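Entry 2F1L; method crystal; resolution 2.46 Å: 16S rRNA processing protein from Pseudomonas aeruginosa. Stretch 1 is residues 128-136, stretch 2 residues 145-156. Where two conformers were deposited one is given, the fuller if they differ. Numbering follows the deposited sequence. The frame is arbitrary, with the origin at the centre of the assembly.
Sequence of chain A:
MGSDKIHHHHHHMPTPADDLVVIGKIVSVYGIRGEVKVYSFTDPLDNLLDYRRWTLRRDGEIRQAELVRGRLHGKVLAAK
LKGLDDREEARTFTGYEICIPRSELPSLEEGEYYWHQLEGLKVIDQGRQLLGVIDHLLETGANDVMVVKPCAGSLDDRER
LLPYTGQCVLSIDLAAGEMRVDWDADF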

# COMPACT_ATOMS: atom_id res chain seq x y z
N ARG A 128 15.89 7.23 -9.15
CA ARG A 128 16.51 6.68 -10.34
C ARG A 128 17.44 5.46 -10.11
O ARG A 128 17.97 4.90 -11.06
CB ARG A 128 17.25 7.78 -11.10
N GLN A 129 17.60 5.04 -8.87
CA GLN A 129 18.37 3.87 -8.53
C GLN A 129 17.69 2.59 -8.99
O GLN A 129 16.52 2.41 -8.76
CB GLN A 129 18.58 3.80 -7.00
CG GLN A 129 19.25 5.07 -6.41
CD GLN A 129 19.59 4.94 -4.92
OE1 GLN A 129 20.75 5.08 -4.55
NE2 GLN A 129 18.59 4.68 -4.08
N LEU A 130 18.43 1.69 -9.62
CA LEU A 130 17.95 0.39 -10.04
C LEU A 130 18.07 -0.54 -8.86
O LEU A 130 19.17 -0.87 -8.44
CB LEU A 130 18.79 -0.17 -11.19
CG LEU A 130 18.47 -1.61 -11.62
CD1 LEU A 130 17.07 -1.77 -12.16
CD2 LEU A 130 19.44 -2.07 -12.65
N LEU A 131 16.93 -0.96 -8.34
CA LEU A 131 16.88 -1.92 -7.24
C LEU A 131 17.03 -3.34 -7.72
O LEU A 131 17.38 -4.21 -6.95
CB LEU A 131 15.54 -1.82 -6.53
CG LEU A 131 15.08 -0.43 -6.08
CD1 LEU A 131 13.78 -0.53 -5.26
CD2 LEU A 131 16.15 0.27 -5.28
N GLY A 132 16.73 -3.61 -8.98
CA GLY A 132 16.81 -4.99 -9.44
C GLY A 132 15.74 -5.31 -10.45
O GLY A 132 15.16 -4.41 -11.01
N VAL A 133 15.53 -6.60 -10.69
CA VAL A 133 14.47 -7.07 -11.58
C VAL A 133 13.48 -7.88 -10.78
O VAL A 133 13.85 -8.55 -9.83
CB VAL A 133 14.99 -7.97 -12.77
CG1 VAL A 133 15.72 -7.16 -13.83
CG2 VAL A 133 15.88 -9.04 -12.30
N ILE A 134 12.23 -7.84 -11.18
CA ILE A 134 11.21 -8.67 -10.57
C ILE A 134 11.49 -10.09 -11.01
O ILE A 134 11.56 -10.39 -12.20
CB ILE A 134 9.81 -8.24 -11.02
CG1 ILE A 134 9.46 -6.89 -10.39
CG2 ILE A 134 8.76 -9.25 -10.59
CD1 ILE A 134 8.35 -6.19 -11.06
N ASP A 135 11.70 -10.95 -10.03
CA ASP A 135 11.96 -12.34 -10.27
C ASP A 135 10.64 -13.08 -10.33
O ASP A 135 10.43 -13.91 -11.20
CB ASP A 135 12.81 -12.91 -9.14
CG ASP A 135 13.19 -14.34 -9.37
OD1 ASP A 135 14.13 -14.57 -10.14
OD2 ASP A 135 12.55 -15.23 -8.79
N HIS A 136 9.76 -12.80 -9.36
CA HIS A 136 8.42 -13.40 -9.33
C HIS A 136 7.58 -12.67 -8.30
O HIS A 136 8.05 -11.72 -7.68
CB HIS A 136 8.43 -14.92 -9.08
CG HIS A 136 9.00 -15.34 -7.76
ND1 HIS A 136 10.36 -15.40 -7.52
CD2 HIS A 136 8.40 -15.80 -6.62
CE1 HIS A 136 10.57 -15.85 -6.29
NE2 HIS A 136 9.40 -16.09 -5.72
N VAL A 145 3.04 -9.46 -3.48
CA VAL A 145 4.37 -8.93 -3.23
C VAL A 145 5.24 -9.27 -4.40
O VAL A 145 5.13 -10.35 -4.97
CB VAL A 145 4.95 -9.56 -1.96
CG1 VAL A 145 6.44 -9.30 -1.87
CG2 VAL A 145 4.21 -8.99 -0.71
N MSE A 146 6.11 -8.35 -4.77
CA MSE A 146 7.08 -8.55 -5.84
C MSE A 146 8.41 -8.87 -5.23
O MSE A 146 8.93 -8.11 -4.43
CB MSE A 146 7.21 -7.29 -6.66
CG MSE A 146 5.95 -6.91 -7.33
SE MSE A 146 5.97 -5.01 -7.97
CE MSE A 146 6.23 -3.96 -6.33
N VAL A 147 8.98 -10.00 -5.63
CA VAL A 147 10.32 -10.38 -5.21
C VAL A 147 11.27 -9.76 -6.21
O VAL A 147 11.29 -10.14 -7.38
CB VAL A 147 10.50 -11.95 -5.15
CG1 VAL A 147 11.87 -12.31 -4.60
CG2 VAL A 147 9.47 -12.57 -4.28
N VAL A 148 12.04 -8.78 -5.73
CA VAL A 148 13.03 -8.04 -6.54
C VAL A 148 14.44 -8.57 -6.28
O VAL A 148 14.94 -8.50 -5.15
CB VAL A 148 12.94 -6.57 -6.22
CG1 VAL A 148 13.93 -5.80 -7.06
CG2 VAL A 148 11.50 -6.09 -6.53
N LYS A 149 15.06 -9.16 -7.31
CA LYS A 149 16.39 -9.79 -7.18
C LYS A 149 17.39 -8.77 -7.69
O LYS A 149 17.12 -8.06 -8.64
CB LYS A 149 16.50 -11.11 -7.98
N PRO A 150 18.57 -8.71 -7.07
CA PRO A 150 19.61 -7.83 -7.60
C PRO A 150 20.16 -8.42 -8.90
O PRO A 150 20.10 -9.64 -9.10
CB PRO A 150 20.70 -7.89 -6.54
CG PRO A 150 20.58 -9.27 -5.99
CD PRO A 150 19.05 -9.51 -5.93
N CYS A 151 20.65 -7.55 -9.78
CA CYS A 151 21.40 -7.94 -10.97
C CYS A 151 22.73 -7.14 -11.05
O CYS A 151 23.01 -6.24 -10.24
CB CYS A 151 20.53 -7.77 -12.24
SG CYS A 151 19.66 -6.19 -12.43
N ALA A 152 23.56 -7.47 -12.04
CA ALA A 152 24.88 -6.86 -12.18
C ALA A 152 24.90 -5.31 -12.19
O ALA A 152 25.91 -4.73 -11.78
CB ALA A 152 25.55 -7.42 -13.39
N GLY A 153 23.83 -4.65 -12.65
CA GLY A 153 23.76 -3.18 -12.60
C GLY A 153 22.98 -2.65 -11.40
O GLY A 153 22.90 -1.44 -11.21
N SER A 154 22.38 -3.55 -10.60
CA SER A 154 21.61 -3.19 -9.37
C SER A 154 22.47 -2.36 -8.44
O SER A 154 23.68 -2.53 -8.38
CB SER A 154 21.11 -4.46 -8.62
OG SER A 154 20.67 -4.21 -7.27
N LEU A 155 21.82 -1.49 -7.69
CA LEU A 155 22.43 -0.73 -6.60
C LEU A 155 23.24 -1.54 -5.59
O LEU A 155 24.30 -1.10 -5.15
CB LEU A 155 21.31 -0.07 -5.84
CG LEU A 155 21.62 0.87 -4.69
CD1 LEU A 155 22.23 2.12 -5.27
CD2 LEU A 155 20.30 1.16 -3.97
N ASP A 156 22.74 -2.71 -5.18
CA ASP A 156 23.47 -3.54 -4.23
C ASP A 156 23.21 -5.03 -4.45
O ASP A 156 22.98 -5.44 -5.57
CB ASP A 156 23.17 -3.09 -2.79
CG ASP A 156 21.68 -3.15 -2.44
OD1 ASP A 156 20.92 -3.97 -3.02
OD2 ASP A 156 21.28 -2.39 -1.53

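Strands 130-136 and 145-149 lie side by side as antiparallel neighbours, their N-to-C directions 128° apart rather than 180°, and backbone hydrogen bonds carry most of the pairing. Val133 and Lys149 form a reciprocal pair: Val133 N donates to Lys149 O (3.0 Å), and Lys149 N returns a bond to Val133 O (2.9 Å). Further along, Asp135 N reaches Val147 O at 2.8 Å, while Val147 N reaches His136 O, also at 2.8 Å. Val147 thus bonds to two successive residues, the mark of a beta bulge: the register slips by one between Ile134 and His136. At the other end, a type I turn from Cys151 to Ser154, closed by Ser154 N to Cys151 O (2.8 Å), leads the chain to a last cross-link, Leu155 N to Leu130 O (2.8 Å).

Gly132 is required by its place. A CB would lie 2.2 Å from Lys149 O, and the backbone angles, phi 145° and psi -165°, would jam it against the preceding carbonyl. Without one, Gly132 CA approaches Lys149 O to 3.2 Å in a CA-H...O contact.

Ile134 and Val148 share a sheet face, where branched aliphatic chains suit both the extended backbone and burial; Ile134 CG1 lies 4.4 Å from Val148 CG2. Ile134 CD1 also meets SE of selenomethionine Met146 at 4.1 Å, a large polarizable atom well suited to dispersion contacts. Val133, Lys149, His136 and Val147 point to the opposite face. There Val147 CG2 sits over the imidazole of His136, 4.0 Å from its centroid, in a CH-pi contact, and His136 ND1 donates to Asp135 OD2 at 2.5 Å, a short bond holding the ring. Near the turn, Cys151 SG offers an apolar surface to Leu130 CD2 (4.1 Å) and Val133 CG1 (4.3 Å).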